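Local coordinates for pirin-like protein YhaK (Escherichia coli, PDB 2VEC), which is a monomeric cytoplasmic bicupin of the pirin family that lacks quercetin 2,3-dioxygenase activity and carries a reactive, redox-sensitive cysteine, at residues A43-F49 against R64-V70; N89-E95 against P134-Q139. All blocks are in the same frame, centred on the assembly; numbering follows the deposited sequence.

Contact 1. Residues A43-F49 against R64-V70; sequences ARYTFSF and RVLNQEV
The outer antiparallel pair of the six-stranded sheet of the first cupin domain is formed where edge strand 45-48 runs against 64-70, the two directions 177° apart. Y45 pairs with Q68 and F47 with L66 as hydrogen-bonded pairs, F47 N reaching L66 O at 2.7 Å; T46-N67 between them and S48-V65 beyond F47 are the non-hydrogen-bonded pairs. Y45, F47, L66 and Q68 occupy one face. The Y45 ring lies over Q68, whose CB stands 4.0 Å from the ring centroid, a CH-pi contact shifted toward the rim. Y45 is placed there by chi1 52°, which sets CG between the backbone N and the carbonyl carbon. CD2 of L66 touches both rings, 3.9 Å from Y45 CE2 and 3.9 Å from F47 CD2. The extended Q68 side chain reaches across to A43, and NE2 donates to A43 O at 2.9 Å from above the carbonyl plane; the same NE2 also bonds W40 O. A water accepts from Y45 OH and donates to Q68 OE1, tying ring and amide together. On the other face a second water joins T46 OG1 to E69 OE2, while R44 NH2 and E69 OE1 make a long salt bridge of 3.9 Å. At the far end R64, bent at chi2 and chi3, turns back so that NE meets F49 O at 2.7 Å, almost straight and in the guanidinium plane; its NH1 pairs with D143. Strand 63-71 is flanked on its other side by strand 135-143, with a classic beta bulge where R64 and V65 both face W141, and strand 203-208 packs on Y45, F47 and L66.

Contact 2. Residues N89-E95 against P134-Q139; sequences NVILDGE and PLTRMQ
The side chains of N89 and Q139 lie side by side, their amide planes 27° apart and nearly coplanar, with Q139 NE2 donating to N89 OD1 at 2.9 Å; the acceptor is in the Q139 amide plane, and the donor is tilted 17° from the N89 carbonyl plane. One face of the R137 guanidinium has that same NE2 above it, offset toward the rim, while N89 OD1 approaches the group obliquely. Q139 extends fully beyond CG, and its OE1 accepts from W141 NE1 and N67 ND2, so both ends of this buried amide are held. R137 is gripped by E126 at NE and by N67 at NH1; its CB meets I91 CD1 at 3.8 Å.

The strands are antiparallel neighbours within the cupin sheet of the pirin domain, and the register slips by one residue at a classic beta bulge: L92 and D93 both face T136. T136 O accepts from L92 N at 2.9 Å and from D93 N at 3.1 Å, and T136 N returns a bond to D93 O. Before the bulge, V90 and M138 exchange two backbone bonds in regular fashion. The bulge turns L92 toward the partner strand, where CD1 lies 4.1 Å from T136 CG2 and also touches M138 CB. L135, CG anti to the backbone N at chi1 162°, brings CD1 against I91 CG2 at 3.8 Å and over toward E95 N. Two waters stitch the end of the pair: one donates to both D93 OD2 and T136 OG1, the latter also bonded to L41 O, and the other accepts from E95 N and donates to P134 O. I209 and strand 247-254 pack on L92 and M138, whereas N89 and I91 face Y98 of strand 95-100.

In the fold
Contacts 1 and 2 belong to one sheet, with centres about 12 Å apart, and meet where strand 63-71 lies beside strand 135-143. N67 connects them most directly: its OD1 is 2.7 Å from R137 NH1 and its backbone N is 2.8 Å from Q139 O, both probable hydrogen bonds. On the opposite face, Y45 OH packs against M138 CE and Q68 OE1 against L92 CD1, so the side chains of contact 1 continue into those of contact 2. Along the chain, contact 1 closes before contact 2 opens. The face carrying Y45, Q68 and M138 also meets residues of the second cupin half, Q207 beside contact 1 and L250 beside contact 2.

Contact 1. Residues A43-F49 against R64-V70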
loop_
_atom_site.group_PDB
_atom_site.type_symbol
_atom_site.label_atom_id
_atom_site.label_comp_id
_atom_site.label_asym_id
_atom_site.label_seq_id
_atom_site.Cartn_x
_atom_site.Cartn_y
_atom_site.Cartn_z
ATOM N N ALA A 43 7.600 -5.567 -12.373
ATOM C CA ALA A 43 8.536 -5.638 -11.253
ATOM C C ALA A 43 7.962 -6.541 -10.145
ATOM O O ALA A 43 6.737 -6.581 -9.936
ATOM C CB ALA A 43 8.848 -4.261 -10.728
ATOM N N ARG A 44 8.839 -7.301 -9.484
ATOM C CA ARG A 44 8.430 -8.174 -8.375
ATOM C C ARG A 44 9.438 -7.978 -7.237
ATOM O O ARG A 44 10.640 -8.142 -7.470
ATOM C CB ARG A 44 8.478 -9.648 -8.821
ATOM C CG ARG A 44 7.464 -10.063 -9.862
ATOM C CD ARG A 44 7.798 -11.486 -10.415
ATOM N NE ARG A 44 7.753 -12.436 -9.293
ATOM C CZ ARG A 44 8.752 -13.230 -8.903
ATOM N NH1 ARG A 44 9.913 -13.251 -9.557
ATOM N NH2 ARG A 44 8.572 -14.025 -7.849
ATOM N N TYR A 45 8.970 -7.640 -6.028
ATOM C CA TYR A 45 9.847 -7.417 -4.895
ATOM C C TYR A 45 9.064 -7.515 -3.602
ATOM O O TYR A 45 7.853 -7.300 -3.624
ATOM C CB TYR A 45 10.524 -6.041 -4.973
ATOM C CG TYR A 45 9.599 -4.842 -5.183
ATOM C CD1 TYR A 45 9.288 -4.386 -6.460
ATOM C CD2 TYR A 45 9.092 -4.135 -4.092
ATOM C CE1 TYR A 45 8.453 -3.254 -6.627
ATOM C CE2 TYR A 45 8.273 -2.972 -4.243
ATOM C CZ TYR A 45 7.938 -2.569 -5.523
ATOM O OH TYR A 45 7.140 -1.455 -5.692
ATOM N N THR A 46 9.748 -7.859 -2.504
ATOM C CA THR A 46 9.135 -7.902 -1.162
ATOM C C THR A 46 10.012 -7.231 -0.084
ATOM O O THR A 46 11.168 -7.658 0.099
ATOM C CB THR A 46 8.917 -9.375 -0.707
ATOM O OG1 THR A 46 8.209 -10.093 -1.734
ATOM C CG2 THR A 46 8.119 -9.417 0.592
ATOM N N PHE A 47 9.476 -6.190 0.586
ATOM C CA PHE A 47 10.134 -5.564 1.729
ATOM C C PHE A 47 9.499 -6.236 2.956
ATOM O O PHE A 47 8.280 -6.324 3.002
ATOM C CB PHE A 47 9.801 -4.067 1.902
ATOM C CG PHE A 47 10.344 -3.139 0.835
ATOM C CD1 PHE A 47 11.561 -2.485 1.029
ATOM C CD2 PHE A 47 9.592 -2.793 -0.248
ATOM C CE1 PHE A 47 12.047 -1.578 0.080
ATOM C CE2 PHE A 47 10.066 -1.894 -1.221
ATOM C CZ PHE A 47 11.287 -1.303 -1.072
ATOM N N SER A 48 10.307 -6.670 3.912
ATOM C CA SER A 48 9.810 -7.182 5.201
ATOM C C SER A 48 10.410 -6.333 6.297
ATOM O O SER A 48 11.646 -6.250 6.384
ATOM C CB SER A 48 10.208 -8.646 5.380
ATOM O OG SER A 48 9.679 -9.434 4.297
ATOM N N PHE A 49 9.557 -5.685 7.099
ATOM C CA PHE A 49 10.007 -4.784 8.165
ATOM C C PHE A 49 9.574 -5.228 9.548
ATOM O O PHE A 49 8.547 -5.900 9.720
ATOM C CB PHE A 49 9.486 -3.337 7.965
ATOM C CG PHE A 49 9.836 -2.735 6.632
ATOM C CD1 PHE A 49 11.165 -2.596 6.244
ATOM C CD2 PHE A 49 8.826 -2.308 5.765
ATOM C CE1 PHE A 49 11.527 -2.055 5.006
ATOM C CE2 PHE A 49 9.169 -1.716 4.547
ATOM C CZ PHE A 49 10.514 -1.604 4.161
ATOM N N ARG A 64 4.469 -4.180 8.131
ATOM C CA ARG A 64 5.296 -5.413 8.229
ATOM C C ARG A 64 5.810 -5.963 6.894
ATOM O O ARG A 64 6.872 -6.573 6.814
ATOM C CB ARG A 64 4.535 -6.495 9.002
ATOM C CG ARG A 64 4.097 -6.037 10.418
ATOM C CD ARG A 64 5.323 -5.518 11.267
ATOM N NE ARG A 64 6.425 -6.485 11.362
ATOM C CZ ARG A 64 6.446 -7.514 12.207
ATOM N NH1 ARG A 64 5.411 -7.718 13.038
ATOM N NH2 ARG A 64 7.508 -8.308 12.261
ATOM N N VAL A 65 5.056 -5.742 5.828
ATOM C CA VAL A 65 5.501 -6.209 4.517
ATOM C C VAL A 65 4.993 -5.176 3.530
ATOM O O VAL A 65 3.895 -4.646 3.718
ATOM C CB VAL A 65 4.835 -7.550 4.180
ATOM C CG1 VAL A 65 4.943 -7.864 2.622
ATOM C CG2 VAL A 65 5.456 -8.668 5.038
ATOM N N LEU A 66 5.789 -4.872 2.506
ATOM C CA LEU A 66 5.251 -4.215 1.314
ATOM C C LEU A 66 5.793 -4.984 0.125
ATOM O O LEU A 66 7.026 -5.199 -0.030
ATOM C CB LEU A 66 5.611 -2.714 1.243
ATOM C CG LEU A 66 4.970 -2.054 -0.020
ATOM C CD1 LEU A 66 4.533 -0.666 0.232
ATOM C CD2 LEU A 66 5.896 -2.161 -1.259
ATOM N N ASN A 67 4.891 -5.484 -0.693
ATOM C CA ASN A 67 5.361 -6.275 -1.820
ATOM C C ASN A 67 4.675 -5.930 -3.108
ATOM O O ASN A 67 3.622 -5.281 -3.100
ATOM C CB ASN A 67 5.352 -7.778 -1.506
ATOM C CG ASN A 67 3.990 -8.404 -1.545
ATOM O OD1 ASN A 67 3.335 -8.465 -2.585
ATOM N ND2 ASN A 67 3.584 -8.971 -0.407
ATOM N N GLN A 68 5.305 -6.293 -4.208
ATOM C CA GLN A 68 4.648 -6.224 -5.494
ATOM C C GLN A 68 4.879 -7.555 -6.159
ATOM O O GLN A 68 6.005 -8.051 -6.192
ATOM C CB GLN A 68 5.180 -5.095 -6.369
ATOM C CG GLN A 68 4.610 -5.191 -7.810
ATOM C CD GLN A 68 4.806 -3.925 -8.611
ATOM O OE1 GLN A 68 4.492 -2.819 -8.126
ATOM N NE2 GLN A 68 5.315 -4.066 -9.847
ATOM N N GLU A 69 3.804 -8.168 -6.636
ATOM C CA GLU A 69 3.887 -9.499 -7.217
ATOM C C GLU A 69 3.176 -9.516 -8.547
ATOM O O GLU A 69 2.273 -8.703 -8.788
ATOM C CB GLU A 69 3.290 -10.535 -6.265
ATOM C CG GLU A 69 4.180 -10.781 -5.008
ATOM C CD GLU A 69 5.517 -11.445 -5.372
ATOM O OE1 GLU A 69 5.491 -12.514 -6.061
ATOM O OE2 GLU A 69 6.585 -10.897 -4.995
ATOM N N VAL A 70 3.622 -10.416 -9.418
ATOM C CA VAL A 70 3.019 -10.615 -10.727
ATOM C C VAL A 70 2.611 -12.082 -10.805
ATOM O O VAL A 70 3.456 -12.950 -10.625
ATOM C CB VAL A 70 4.024 -10.252 -11.864
ATOM C CG1 VAL A 70 3.460 -10.568 -13.256
ATOM C CG2 VAL A 70 4.448 -8.769 -11.783
HETATM O O HOH W 1 6.454 -0.939 -8.192
HETATM O O HOH W 2 9.109 -11.043 -4.281
#

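Contact 2. Residues N89-E95 against P134-Q139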
loop_
_atom_site.group_PDB
_atom_site.type_symbol
_atom_site.label_atom_id
_atom_site.label_comp_id
_atom_site.label_asym_id
_atom_site.label_seq_id
_atom_site.Cartn_x
_atom_site.Cartn_y
_atom_site.Cartn_z
ATOM N N ASN A 89 -4.443 -4.775 -0.582
ATOM C CA ASN A 89 -3.987 -4.990 -1.936
ATOM C C ASN A 89 -4.396 -3.820 -2.820
ATOM O O ASN A 89 -5.544 -3.333 -2.752
ATOM C CB ASN A 89 -4.587 -6.303 -2.530
ATOM C CG ASN A 89 -4.089 -7.564 -1.790
ATOM O OD1 ASN A 89 -2.974 -7.588 -1.275
ATOM N ND2 ASN A 89 -4.942 -8.552 -1.652
ATOM N N VAL A 90 -3.475 -3.379 -3.655
ATOM C CA VAL A 90 -3.756 -2.359 -4.612
ATOM C C VAL A 90 -3.494 -3.053 -5.936
ATOM O O VAL A 90 -2.361 -3.447 -6.232
ATOM C CB VAL A 90 -2.812 -1.157 -4.426
ATOM C CG1 VAL A 90 -3.029 -0.083 -5.534
ATOM C CG2 VAL A 90 -2.975 -0.578 -3.002
ATOM N N ILE A 91 -4.564 -3.291 -6.671
ATOM C CA ILE A 91 -4.440 -3.910 -7.995
ATOM C C ILE A 91 -3.936 -2.891 -9.001
ATOM O O ILE A 91 -4.593 -1.893 -9.271
ATOM C CB ILE A 91 -5.746 -4.492 -8.511
ATOM C CG1 ILE A 91 -6.460 -5.317 -7.421
ATOM C CG2 ILE A 91 -5.456 -5.381 -9.749
ATOM C CD1 ILE A 91 -5.627 -6.465 -6.853
ATOM N N LEU A 92 -2.780 -3.188 -9.575
ATOM C CA LEU A 92 -2.131 -2.347 -10.575
ATOM C C LEU A 92 -2.450 -2.750 -12.003
ATOM O O LEU A 92 -2.485 -1.888 -12.880
ATOM C CB LEU A 92 -0.605 -2.377 -10.366
ATOM C CG LEU A 92 -0.234 -1.874 -8.961
ATOM C CD1 LEU A 92 1.274 -2.106 -8.722
ATOM C CD2 LEU A 92 -0.585 -0.381 -8.788
ATOM N N ASP A 93 -2.637 -4.044 -12.262
ATOM C CA ASP A 93 -2.928 -4.485 -13.631
ATOM C C ASP A 93 -3.634 -5.788 -13.498
ATOM O O ASP A 93 -3.281 -6.591 -12.642
ATOM C CB ASP A 93 -1.637 -4.630 -14.511
ATOM C CG ASP A 93 -1.919 -4.996 -15.982
ATOM O OD1 ASP A 93 -2.780 -4.370 -16.674
ATOM O OD2 ASP A 93 -1.172 -5.882 -16.487
ATOM N N GLY A 94 -4.658 -5.973 -14.328
ATOM C CA GLY A 94 -5.418 -7.213 -14.356
ATOM C C GLY A 94 -6.549 -7.298 -13.342
ATOM O O GLY A 94 -7.102 -6.288 -12.928
ATOM N N GLU A 95 -6.872 -8.520 -12.940
ATOM C CA GLU A 95 -8.023 -8.794 -12.094
ATOM C C GLU A 95 -7.767 -10.078 -11.339
ATOM O O GLU A 95 -7.144 -11.014 -11.850
ATOM C CB GLU A 95 -9.333 -8.924 -12.928
ATOM C CG GLU A 95 -9.167 -9.607 -14.257
ATOM C CD GLU A 95 -10.475 -9.939 -14.948
ATOM O OE1 GLU A 95 -11.564 -9.643 -14.394
ATOM O OE2 GLU A 95 -10.400 -10.515 -16.058
ATOM N N PRO A 134 -1.782 -11.523 -17.581
ATOM C CA PRO A 134 -1.282 -11.583 -16.201
ATOM C C PRO A 134 -1.905 -10.577 -15.277
ATOM O O PRO A 134 -2.713 -9.740 -15.681
ATOM C CB PRO A 134 0.212 -11.253 -16.336
ATOM C CG PRO A 134 0.151 -10.243 -17.521
ATOM C CD PRO A 134 -0.800 -10.846 -18.479
ATOM N N LEU A 135 -1.494 -10.679 -13.999
ATOM C CA LEU A 135 -1.937 -9.774 -12.881
ATOM C C LEU A 135 -0.775 -9.169 -12.060
ATOM O O LEU A 135 0.159 -9.880 -11.692
ATOM C CB LEU A 135 -2.849 -10.531 -11.902
ATOM C CG LEU A 135 -3.122 -10.009 -10.477
ATOM C CD1 LEU A 135 -4.184 -8.901 -10.407
ATOM C CD2 LEU A 135 -3.556 -11.158 -9.578
ATOM N N THR A 136 -0.845 -7.864 -11.744
ATOM C CA THR A 136 0.172 -7.191 -10.936
ATOM C C THR A 136 -0.497 -6.470 -9.765
ATOM O O THR A 136 -1.474 -5.756 -9.943
ATOM C CB THR A 136 0.961 -6.126 -11.723
ATOM O OG1 THR A 136 1.509 -6.691 -12.917
ATOM C CG2 THR A 136 2.132 -5.538 -10.842
ATOM N N ARG A 137 0.008 -6.667 -8.566
ATOM C CA ARG A 137 -0.628 -6.013 -7.448
ATOM C C ARG A 137 0.372 -5.736 -6.348
ATOM O O ARG A 137 1.322 -6.496 -6.175
ATOM C CB ARG A 137 -1.812 -6.809 -6.927
ATOM C CG ARG A 137 -1.505 -8.180 -6.398
ATOM C CD ARG A 137 -1.475 -8.149 -4.897
ATOM N NE ARG A 137 -1.071 -9.480 -4.426
ATOM C CZ ARG A 137 0.156 -9.789 -4.033
ATOM N NH1 ARG A 137 1.104 -8.862 -4.032
ATOM N NH2 ARG A 137 0.416 -11.021 -3.618
ATOM N N MET A 138 0.153 -4.643 -5.636
ATOM C CA MET A 138 1.023 -4.266 -4.525
ATOM C C MET A 138 0.239 -4.643 -3.276
ATOM O O MET A 138 -0.997 -4.624 -3.283
ATOM C CB MET A 138 1.315 -2.787 -4.585
ATOM C CG MET A 138 2.039 -2.244 -3.351
ATOM S SD MET A 138 2.794 -0.641 -3.681
ATOM C CE MET A 138 4.136 -1.070 -4.814
ATOM N N GLN A 139 0.949 -5.073 -2.247
ATOM C CA GLN A 139 0.292 -5.625 -1.048
ATOM C C GLN A 139 1.032 -5.093 0.128
ATOM O O GLN A 139 2.278 -5.087 0.115
ATOM C CB GLN A 139 0.335 -7.162 -1.100
ATOM C CG GLN A 139 -0.230 -7.823 0.155
ATOM C CD GLN A 139 -0.259 -9.315 0.054
ATOM O OE1 GLN A 139 0.653 -9.982 0.524
ATOM N NE2 GLN A 139 -1.296 -9.857 -0.573
HETATM O O HOH W 3 0.337 -7.429 -15.261
HETATM O O HOH W 4 -5.402 -10.483 -14.865
#